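Local coordinates for protein thiamine pyrophosphokinase (Candida albicans, PDB 2G9Z) that probably makes the cofactor thiamine diphosphate from thiamine by transferring a pyrophosphoryl group from ATP, as other thiamine pyrophosphokinases do, at residues L66-Q71 / S79-C84; N211-R216 / F241-D246; I247-K252 / M333-D338. All coordinates share one frame; numbering follows the deposited sequence.

Contact 1: L66-Q71 / S79-C84; sequences LLILNQ and SLWKKC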
loop_
_atom_site.group_PDB
_atom_site.type_symbol
_atom_site.label_atom_id
_atom_site.label_comp_id
_atom_site.label_asym_id
_atom_site.label_seq_id
_atom_site.Cartn_x
_atom_site.Cartn_y
_atom_site.Cartn_z
ATOM N N LEU A 66 20.893 1.010 -5.712
ATOM C CA LEU A 66 19.702 0.339 -6.213
ATOM C C LEU A 66 19.428 -0.854 -5.303
ATOM O O LEU A 66 20.279 -1.731 -5.144
ATOM C CB LEU A 66 19.910 -0.155 -7.649
ATOM C CG LEU A 66 18.752 -0.961 -8.254
ATOM C CD1 LEU A 66 17.504 -0.095 -8.315
ATOM C CD2 LEU A 66 19.120 -1.448 -9.647
ATOM N N LEU A 67 18.252 -0.872 -4.688
ATOM C CA LEU A 67 17.871 -1.966 -3.808
ATOM C C LEU A 67 16.744 -2.717 -4.500
ATOM O O LEU A 67 15.709 -2.136 -4.824
ATOM C CB LEU A 67 17.409 -1.424 -2.456
ATOM C CG LEU A 67 16.863 -2.437 -1.444
ATOM C CD1 LEU A 67 17.820 -3.618 -1.290
ATOM C CD2 LEU A 67 16.660 -1.731 -0.101
ATOM N N ILE A 68 16.949 -4.010 -4.728
ATOM C CA ILE A 68 15.960 -4.826 -5.421
ATOM C C ILE A 68 15.279 -5.865 -4.549
ATOM O O ILE A 68 15.909 -6.823 -4.097
ATOM C CB ILE A 68 16.605 -5.551 -6.622
ATOM C CG1 ILE A 68 17.333 -4.532 -7.505
ATOM C CG2 ILE A 68 15.533 -6.307 -7.420
ATOM C CD1 ILE A 68 18.207 -5.151 -8.572
ATOM N N LEU A 69 13.987 -5.679 -4.313
ATOM C CA LEU A 69 13.240 -6.634 -3.517
ATOM C C LEU A 69 12.592 -7.686 -4.415
ATOM O O LEU A 69 12.736 -7.646 -5.635
ATOM C CB LEU A 69 12.204 -5.922 -2.642
ATOM C CG LEU A 69 12.770 -5.541 -1.263
ATOM C CD1 LEU A 69 13.998 -4.651 -1.419
ATOM C CD2 LEU A 69 11.694 -4.833 -0.445
ATOM N N ASN A 70 11.867 -8.613 -3.803
ATOM C CA ASN A 70 11.263 -9.728 -4.516
ATOM C C ASN A 70 9.925 -9.571 -5.250
ATOM O O ASN A 70 8.868 -9.896 -4.715
ATOM C CB ASN A 70 11.183 -10.915 -3.553
ATOM C CG ASN A 70 10.844 -12.216 -4.255
ATOM O OD1 ASN A 70 11.090 -12.373 -5.452
ATOM N ND2 ASN A 70 10.291 -13.162 -3.506
ATOM N N GLN A 71 10.000 -9.097 -6.493
ATOM C CA GLN A 71 8.839 -8.932 -7.365
ATOM C C GLN A 71 9.345 -8.789 -8.796
ATOM O O GLN A 71 10.462 -8.327 -9.026
ATOM C CB GLN A 71 7.995 -7.705 -6.972
ATOM C CG GLN A 71 6.988 -7.981 -5.851
ATOM C CD GLN A 71 6.006 -6.836 -5.630
ATOM O OE1 GLN A 71 6.328 -5.836 -4.987
ATOM N NE2 GLN A 71 4.801 -6.978 -6.173
ATOM N N SER A 79 18.910 0.924 -17.438
ATOM C CA SER A 79 19.127 2.367 -17.393
ATOM C C SER A 79 19.383 2.838 -15.962
ATOM O O SER A 79 20.267 3.660 -15.716
ATOM C CB SER A 79 17.911 3.107 -17.962
ATOM O OG SER A 79 17.644 2.702 -19.293
ATOM N N LEU A 80 18.600 2.312 -15.026
ATOM C CA LEU A 80 18.731 2.678 -13.623
ATOM C C LEU A 80 20.052 2.144 -13.076
ATOM O O LEU A 80 20.818 2.873 -12.443
ATOM C CB LEU A 80 17.565 2.091 -12.818
ATOM C CG LEU A 80 16.990 2.936 -11.675
ATOM C CD1 LEU A 80 16.054 2.073 -10.843
ATOM C CD2 LEU A 80 18.098 3.494 -10.811
ATOM N N TRP A 81 20.307 0.864 -13.331
ATOM C CA TRP A 81 21.528 0.197 -12.879
ATOM C C TRP A 81 22.760 1.015 -13.247
ATOM O O TRP A 81 23.618 1.278 -12.408
ATOM C CB TRP A 81 21.610 -1.192 -13.518
ATOM C CG TRP A 81 22.748 -2.056 -13.044
ATOM C CD1 TRP A 81 24.080 -1.843 -13.239
ATOM C CD2 TRP A 81 22.639 -3.291 -12.324
ATOM N NE1 TRP A 81 24.813 -2.871 -12.690
ATOM C CE2 TRP A 81 23.952 -3.775 -12.123
ATOM C CE3 TRP A 81 21.558 -4.037 -11.832
ATOM C CZ2 TRP A 81 24.215 -4.974 -11.448
ATOM C CZ3 TRP A 81 21.818 -5.231 -11.162
ATOM C CH2 TRP A 81 23.140 -5.687 -10.978
ATOM N N LYS A 82 22.836 1.423 -14.508
ATOM C CA LYS A 82 23.971 2.194 -14.997
ATOM C C LYS A 82 24.164 3.533 -14.295
ATOM O O LYS A 82 25.204 4.175 -14.449
ATOM C CB LYS A 82 23.841 2.413 -16.506
ATOM C CG LYS A 82 24.003 1.134 -17.320
ATOM C CD LYS A 82 23.942 1.402 -18.820
ATOM C CE LYS A 82 24.322 0.155 -19.615
ATOM N NZ LYS A 82 24.390 0.408 -21.086
ATOM N N LYS A 83 23.168 3.958 -13.526
ATOM C CA LYS A 83 23.267 5.221 -12.811
ATOM C C LYS A 83 23.583 4.989 -11.342
ATOM O O LYS A 83 23.768 5.938 -10.579
ATOM C CB LYS A 83 21.960 6.005 -12.935
ATOM C CG LYS A 83 21.670 6.505 -14.341
ATOM C CD LYS A 83 20.330 7.218 -14.406
ATOM C CE LYS A 83 20.079 7.801 -15.786
ATOM N NZ LYS A 83 21.073 8.857 -16.121
ATOM N N CYS A 84 23.654 3.721 -10.948
ATOM C CA CYS A 84 23.931 3.382 -9.562
ATOM C C CYS A 84 25.337 2.869 -9.296
ATOM O O CYS A 84 25.906 2.094 -10.070
ATOM C CB CYS A 84 22.908 2.363 -9.056
ATOM S SG CYS A 84 21.229 3.015 -8.987
#
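Leu66 is the bump of this contact, and the hollow that receives it is formed by Leu80, Trp81 and Cys84. Its two methyl branches and its CB each meet a different residue. The CD1 methyl of Leu66 meets the CD1 methyl of Leu80 at 3.6 Å, with the two side chains set at a slant to each other. The other branch turns to the indole, Leu66 CD2 lying 4.2 Å from Trp81 CE3, and here the side chains cross at about a right angle. Nearer the backbone, Cys84 SG closes the hollow against Leu66 CB at 3.7 Å. The sulfur is placed there by a first torsion that sets it anti to its own carbonyl carbon (chi1 -65°).

The packing belongs to a beta-alpha-beta unit, in which strand 64-68 leads through the short helix 77-81 to strand 86-90, its parallel neighbour in the sheet. Trp81 and Cys84 bound a type I turn near the end of this connection, closed by a 2.8 Å bond from Cys84 N to Trp81 O. Two residues further along strand 64-68, Ile68 adds a second, shallower bump, its CD1 reaching Trp81 CZ3 at 4.4 Å. The indole also packs on Ile87 and makes an edge-to-face contact with Tyr118, while Leu80 rests on Ile75 and Tyr208.

Contact 2: N211-R216 / F241-D246; sequences NAIGGR and FITTND. With VNP (3-[(4-amino-2-methylpyrimidin-5-yl)methyl]-5-(2-{[hydroxy(phosphonoamino)phosphoryl]oxy}ethyl)-4-methyl-1,3-thiazol-3-I um), chain H.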
loop_
_atom_site.group_PDB
_atom_site.type_symbol
_atom_site.label_atom_id
_atom_site.label_comp_id
_atom_site.label_asym_id
_atom_site.label_seq_id
_atom_site.Cartn_x
_atom_site.Cartn_y
_atom_site.Cartn_z
ATOM N N ASN A 211 10.322 -3.028 -6.196
ATOM C CA ASN A 211 9.518 -4.129 -5.656
ATOM C C ASN A 211 9.195 -4.131 -4.159
ATOM O O ASN A 211 8.864 -5.182 -3.599
ATOM C CB ASN A 211 10.183 -5.464 -6.020
ATOM C CG ASN A 211 10.535 -5.557 -7.497
ATOM O OD1 ASN A 211 9.744 -5.164 -8.359
ATOM N ND2 ASN A 211 11.724 -6.085 -7.797
ATOM N N ALA A 212 9.274 -2.975 -3.513
ATOM C CA ALA A 212 8.985 -2.884 -2.081
ATOM C C ALA A 212 7.531 -2.495 -1.831
ATOM O O ALA A 212 7.030 -2.597 -0.708
ATOM C CB ALA A 212 9.909 -1.865 -1.427
ATOM N N ILE A 213 6.867 -2.045 -2.888
ATOM C CA ILE A 213 5.476 -1.623 -2.815
ATOM C C ILE A 213 4.645 -2.468 -3.774
ATOM O O ILE A 213 5.157 -2.950 -4.783
ATOM C CB ILE A 213 5.331 -0.133 -3.235
ATOM C CG1 ILE A 213 6.255 0.746 -2.389
ATOM C CG2 ILE A 213 3.878 0.312 -3.110
ATOM C CD1 ILE A 213 5.925 0.761 -0.903
ATOM N N GLY A 214 3.369 -2.658 -3.450
ATOM C CA GLY A 214 2.489 -3.408 -4.329
ATOM C C GLY A 214 2.360 -4.905 -4.123
ATOM O O GLY A 214 1.483 -5.530 -4.718
ATOM N N GLY A 215 3.226 -5.489 -3.302
ATOM C CA GLY A 215 3.148 -6.920 -3.062
ATOM C C GLY A 215 2.345 -7.184 -1.804
ATOM O O GLY A 215 1.292 -6.582 -1.599
ATOM N N ARG A 216 2.838 -8.079 -0.955
ATOM C CA ARG A 216 2.153 -8.385 0.292
ATOM C C ARG A 216 2.015 -7.050 1.035
ATOM O O ARG A 216 2.991 -6.314 1.207
ATOM C CB ARG A 216 2.978 -9.382 1.100
ATOM C CG ARG A 216 2.162 -10.334 1.951
ATOM C CD ARG A 216 3.089 -11.314 2.642
ATOM N NE ARG A 216 3.938 -10.632 3.614
ATOM C CZ ARG A 216 5.146 -11.050 3.972
ATOM N NH1 ARG A 216 5.661 -12.149 3.433
ATOM N NH2 ARG A 216 5.829 -10.379 4.885
ATOM N N PHE A 241 10.997 5.017 -3.823
ATOM C CA PHE A 241 10.427 3.717 -4.128
ATOM C C PHE A 241 9.919 3.848 -5.553
ATOM O O PHE A 241 9.079 4.708 -5.844
ATOM C CB PHE A 241 9.243 3.391 -3.212
ATOM C CG PHE A 241 9.629 3.054 -1.809
ATOM C CD1 PHE A 241 10.257 1.849 -1.515
ATOM C CD2 PHE A 241 9.346 3.933 -0.774
ATOM C CE1 PHE A 241 10.596 1.526 -0.199
ATOM C CE2 PHE A 241 9.680 3.620 0.543
ATOM C CZ PHE A 241 10.305 2.418 0.829
ATOM N N ILE A 242 10.444 3.028 -6.453
ATOM C CA ILE A 242 9.991 3.071 -7.833
ATOM C C ILE A 242 9.173 1.814 -8.045
ATOM O O ILE A 242 9.674 0.703 -7.869
ATOM C CB ILE A 242 11.169 3.099 -8.825
ATOM C CG1 ILE A 242 11.925 4.426 -8.700
ATOM C CG2 ILE A 242 10.651 2.920 -10.252
ATOM C CD1 ILE A 242 13.151 4.514 -9.588
ATOM N N THR A 243 7.903 1.988 -8.392
ATOM C CA THR A 243 7.025 0.847 -8.605
ATOM C C THR A 243 6.578 0.790 -10.047
ATOM O O THR A 243 7.022 1.576 -10.881
ATOM C CB THR A 243 5.766 0.924 -7.720
ATOM O OG1 THR A 243 4.834 1.855 -8.291
ATOM C CG2 THR A 243 6.135 1.387 -6.318
ATOM N N THR A 244 5.686 -0.150 -10.332
ATOM C CA THR A 244 5.159 -0.323 -11.674
ATOM C C THR A 244 4.258 0.854 -12.040
ATOM O O THR A 244 4.155 1.241 -13.202
ATOM C CB THR A 244 4.339 -1.622 -11.770
ATOM O OG1 THR A 244 5.191 -2.743 -11.509
ATOM C CG2 THR A 244 3.724 -1.768 -13.156
ATOM N N ASN A 245 3.632 1.439 -11.029
ATOM C CA ASN A 245 2.709 2.541 -11.248
ATOM C C ASN A 245 3.222 3.934 -10.922
ATOM O O ASN A 245 2.800 4.915 -11.541
ATOM C CB ASN A 245 1.443 2.278 -10.438
ATOM C CG ASN A 245 0.852 0.919 -10.730
ATOM O OD1 ASN A 245 0.271 0.706 -11.793
ATOM N ND2 ASN A 245 1.021 -0.018 -9.799
ATOM N N ASP A 246 4.140 4.027 -9.969
ATOM C CA ASP A 246 4.617 5.333 -9.555
ATOM C C ASP A 246 5.965 5.369 -8.847
ATOM O O ASP A 246 6.673 4.368 -8.749
ATOM C CB ASP A 246 3.564 5.939 -8.622
ATOM C CG ASP A 246 3.088 4.947 -7.561
ATOM O OD1 ASP A 246 3.944 4.270 -6.953
ATOM O OD2 ASP A 246 1.863 4.839 -7.326
HETATM O O2G VNP H . 9.830 -14.063 5.797
HETATM P PG VNP H . 9.139 -13.046 4.762
HETATM O O3G VNP H . 7.692 -12.906 5.046
HETATM O O1G VNP H . 9.404 -13.656 3.296
HETATM N N3B VNP H . 9.920 -11.624 4.844
HETATM P PB VNP H . 11.491 -11.757 5.230
HETATM O O2B VNP H . 12.123 -10.425 5.119
HETATM O O1B VNP H . 12.068 -12.856 4.425
HETATM O O1 VNP H . 11.482 -12.217 6.775
HETATM C C7 VNP H . 10.916 -11.447 7.842
HETATM C C12 VNP H . 11.696 -11.824 9.103
HETATM C C11 VNP H . 11.218 -11.209 10.421
HETATM C C10 VNP H . 10.008 -11.871 11.085
HETATM C CM4 VNP H . 9.701 -13.364 10.947
HETATM S S1 VNP H . 10.671 -9.469 10.408
HETATM C C9 VNP H . 9.516 -9.732 11.694
HETATM N N5 VNP H . 9.231 -11.032 11.778
HETATM C C7A VNP H . 8.061 -11.538 12.514
HETATM C C5A VNP H . 7.629 -10.637 13.674
HETATM C C6A VNP H . 6.370 -10.061 13.570
HETATM N N1A VNP H . 5.859 -9.360 14.567
HETATM C C2A VNP H . 6.542 -9.182 15.705
HETATM C CM2 VNP H . 5.910 -8.393 16.853
HETATM N N3A VNP H . 7.767 -9.710 15.847
HETATM C C4A VNP H . 8.325 -10.429 14.863
HETATM N N4A VNP H . 9.546 -10.924 15.036
HETATM O O HOH W 1 9.118 -1.922 -8.454
#
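Ile213 packs its branched side chain against both Phe241 and Thr243, and this is the tight part of the contact. Ile213 CB stands 3.5 Å from the Thr243 CG2 methyl, while its CD1 lies over one face of the Phe241 ring, the two side chains crossing at about a right angle. Ala212 adds its CB, 3.7 Å from Phe241 CE1. Thr243 can offer a methyl here because its hydroxyl is turned between the backbone N and carbonyl carbon (chi1 78°); OG1 then accepts from Asn245 N and, at 2.8 Å, from Asp246 N, an ST turn and ST motif that shape the bend after the strand.

At Asn211 the fit is looser. The backbones do not bond directly; a water accepts from Asn211 N at 2.8 Å and donates to Ile242 O at 2.7 Å. Beyond the glycines, the segment leaves its partner altogether and Arg216, at the N-cap of helix 217-233, reaches the bound imido analogue of thiamine diphosphate. Its guanidinium presents an edge to the terminal phosphoryl group, with a 2.7 Å bond from NH1 to O3G and a weak one from NH2 to the same oxygen. Asp218 holds the arginine NE by a salt bridge, and Ser314 of the second subunit helps complete the pocket.

The 211-216 loop thus joins strand 205-210 to helix 217-233, whose Ser223 and Leu227 pack on Phe241, while Ile248 of strand 246-251 touches both Phe241 and Ile213.

Contact 3: I247-K252 / M333-D338; sequences IIFLLK and MNIEID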
loop_
_atom_site.group_PDB
_atom_site.type_symbol
_atom_site.label_atom_id
_atom_site.label_comp_id
_atom_site.label_asym_id
_atom_site.label_seq_id
_atom_site.Cartn_x
_atom_site.Cartn_y
_atom_site.Cartn_z
ATOM N N ILE A 247 6.307 6.562 -8.378
ATOM C CA ILE A 247 7.515 6.794 -7.610
ATOM C C ILE A 247 6.988 7.367 -6.297
ATOM O O ILE A 247 6.097 8.227 -6.289
ATOM C CB ILE A 247 8.470 7.790 -8.296
ATOM C CG1 ILE A 247 9.762 7.896 -7.483
ATOM C CG2 ILE A 247 7.802 9.153 -8.454
ATOM C CD1 ILE A 247 10.902 8.552 -8.233
ATOM N N ILE A 248 7.530 6.873 -5.191
ATOM C CA ILE A 248 7.084 7.277 -3.868
ATOM C C ILE A 248 8.262 7.802 -3.068
ATOM O O ILE A 248 9.329 7.187 -3.034
ATOM C CB ILE A 248 6.447 6.067 -3.153
ATOM C CG1 ILE A 248 5.346 5.493 -4.049
ATOM C CG2 ILE A 248 5.904 6.470 -1.785
ATOM C CD1 ILE A 248 4.765 4.181 -3.566
ATOM N N PHE A 249 8.069 8.952 -2.439
ATOM C CA PHE A 249 9.133 9.567 -1.662
ATOM C C PHE A 249 8.557 10.379 -0.529
ATOM O O PHE A 249 7.337 10.523 -0.392
ATOM C CB PHE A 249 10.013 10.458 -2.554
ATOM C CG PHE A 249 9.242 11.427 -3.400
ATOM C CD1 PHE A 249 8.626 11.009 -4.577
ATOM C CD2 PHE A 249 9.106 12.757 -3.009
ATOM C CE1 PHE A 249 7.885 11.905 -5.350
ATOM C CE2 PHE A 249 8.370 13.657 -3.772
ATOM C CZ PHE A 249 7.757 13.231 -4.944
ATOM N N LEU A 250 9.445 10.932 0.282
ATOM C CA LEU A 250 9.005 11.691 1.429
ATOM C C LEU A 250 9.176 13.188 1.269
ATOM O O LEU A 250 10.217 13.665 0.822
ATOM C CB LEU A 250 9.766 11.213 2.671
ATOM C CG LEU A 250 9.178 11.524 4.048
ATOM C CD1 LEU A 250 7.865 10.777 4.218
ATOM C CD2 LEU A 250 10.164 11.106 5.137
ATOM N N LEU A 251 8.127 13.922 1.609
ATOM C CA LEU A 251 8.176 15.371 1.584
ATOM C C LEU A 251 8.613 15.656 3.015
ATOM O O LEU A 251 8.119 15.027 3.951
ATOM C CB LEU A 251 6.790 15.959 1.313
ATOM C CG LEU A 251 6.235 15.736 -0.095
ATOM C CD1 LEU A 251 4.825 16.291 -0.179
ATOM C CD2 LEU A 251 7.138 16.422 -1.114
ATOM N N LYS A 252 9.550 16.576 3.192
ATOM C CA LYS A 252 10.043 16.870 4.530
ATOM C C LYS A 252 9.372 18.062 5.187
ATOM O O LYS A 252 9.030 19.038 4.524
ATOM C CB LYS A 252 11.552 17.112 4.494
ATOM C CG LYS A 252 12.375 15.958 3.931
ATOM C CD LYS A 252 13.847 16.175 4.234
ATOM C CE LYS A 252 14.699 14.979 3.824
ATOM N NZ LYS A 252 16.031 15.027 4.508
ATOM N N MET A 333 4.578 11.231 -0.530
ATOM C CA MET A 333 3.992 11.671 -1.786
ATOM C C MET A 333 4.305 10.644 -2.871
ATOM O O MET A 333 5.419 10.127 -2.955
ATOM C CB MET A 333 4.535 13.040 -2.224
ATOM C CG MET A 333 4.060 13.445 -3.624
ATOM S SD MET A 333 4.362 15.191 -4.050
ATOM C CE MET A 333 2.834 15.625 -4.862
ATOM N N ASN A 334 3.300 10.326 -3.677
ATOM C CA ASN A 334 3.488 9.408 -4.784
ATOM C C ASN A 334 3.131 10.181 -6.038
ATOM O O ASN A 334 2.224 11.011 -6.025
ATOM C CB ASN A 334 2.577 8.177 -4.672
ATOM C CG ASN A 334 1.111 8.503 -4.902
ATOM O OD1 ASN A 334 0.498 9.234 -4.130
ATOM N ND2 ASN A 334 0.542 7.951 -5.965
ATOM N N ILE A 335 3.869 9.929 -7.108
ATOM C CA ILE A 335 3.603 10.561 -8.387
ATOM C C ILE A 335 3.529 9.431 -9.392
ATOM O O ILE A 335 4.447 8.618 -9.483
ATOM C CB ILE A 335 4.728 11.526 -8.805
ATOM C CG1 ILE A 335 4.797 12.708 -7.829
ATOM C CG2 ILE A 335 4.480 12.021 -10.229
ATOM C CD1 ILE A 335 5.883 13.724 -8.169
ATOM N N GLU A 336 2.429 9.367 -10.131
ATOM C CA GLU A 336 2.258 8.323 -11.123
ATOM C C GLU A 336 3.271 8.488 -12.247
ATOM O O GLU A 336 3.586 9.604 -12.665
ATOM C CB GLU A 336 0.836 8.357 -11.689
ATOM C CG GLU A 336 0.562 7.294 -12.740
ATOM C CD GLU A 336 -0.920 7.062 -12.962
ATOM O OE1 GLU A 336 -1.637 8.029 -13.289
ATOM O OE2 GLU A 336 -1.368 5.906 -12.807
ATOM N N ILE A 337 3.797 7.368 -12.720
ATOM C CA ILE A 337 4.765 7.383 -13.804
ATOM C C ILE A 337 4.285 6.462 -14.910
ATOM O O ILE A 337 3.696 5.416 -14.649
ATOM C CB ILE A 337 6.158 6.885 -13.350
ATOM C CG1 ILE A 337 6.746 7.830 -12.303
ATOM C CG2 ILE A 337 7.095 6.797 -14.555
ATOM C CD1 ILE A 337 8.096 7.385 -11.783
ATOM N N ASP A 338 4.534 6.866 -16.146
ATOM C CA ASP A 338 4.164 6.070 -17.304
ATOM C C ASP A 338 5.099 6.469 -18.435
ATOM O O ASP A 338 4.720 7.220 -19.336
ATOM C CB ASP A 338 2.710 6.328 -17.704
ATOM C CG ASP A 338 2.222 5.361 -18.771
ATOM O OD1 ASP A 338 2.178 4.142 -18.494
ATOM O OD2 ASP A 338 1.887 5.816 -19.886
#
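Phe249 and Met333 come together through unlike first torsions. In Phe249, CG sits between the backbone N and the carbonyl carbon (chi1 50°), and the end of the side chain comes nearer strand 331-336; in Met333, CG is anti to the backbone N (chi1 173°). The two side chains then run side by side and point the same way, with Phe249 CZ 3.9 Å from Met333 CG. The sulfur makes an oblique Met-aromatic contact, SD lying 5.0 Å from the centroid of the Phe249 ring. One face of that ring also has Met333 O above it, displaced toward the rim, and the Ile335 CD1 methyl meets the ring edge in its plane, 3.8 Å from Phe249 CZ.

This packing rides on an antiparallel pair, strands 246-251 and 331-336, within the large mixed sheet, past the point where its parallel part gives way to antiparallel strands. Ile247 with Ile335 and Phe249 with Met333 are hydrogen-bonded pairs, each closed by two backbone bonds of 2.9 to 3.0 Å between N and O. Ile248 with Asn334 is the non-hydrogen-bonded pair between them, its CA atoms only 4.3 Å apart.

The side-chain contacts on the face bearing Phe249 and Met333 are largely apolar. Leu251 CG touches Met333 CB at 3.8 Å, and beyond the regular pairing Ile337 swings its CD1 against Ile247 CB at 3.5 Å. Phe50, Phe266 and Ile317 from loops also pack on Ile335. On the other face, Ile248 CG1 lies against Asn334 CB, and Asn334 ND2 is hydrogen-bonded to Asp218 OD1 of the second subunit, whose Phe217 packs on both Ile248 and Asn334.

In the fold
The three contacts follow one another along the chain and across one mixed sheet. Contact 1 lies in its parallel part, contact 2 at the boundary, where strand 237-242 meets antiparallel strand 246-251, and contact 3 in the antiparallel part. The centres of contact 1 and contact 2 are about 13 Å apart, those of contact 2 and contact 3 about 11 Å. Contact 1 and contact 3, with centres about 17 Å apart, do not touch. Asn211 ND2 hydrogen-bonds to Leu69 O, linking contacts 1 and 2; backbone hydrogen bonds of Phe241 with Ile248 and of Asn245 with Ile337 link contacts 2 and 3. Both of these also touch the second subunit, and the ligand pocket at Arg216 is built from both chains.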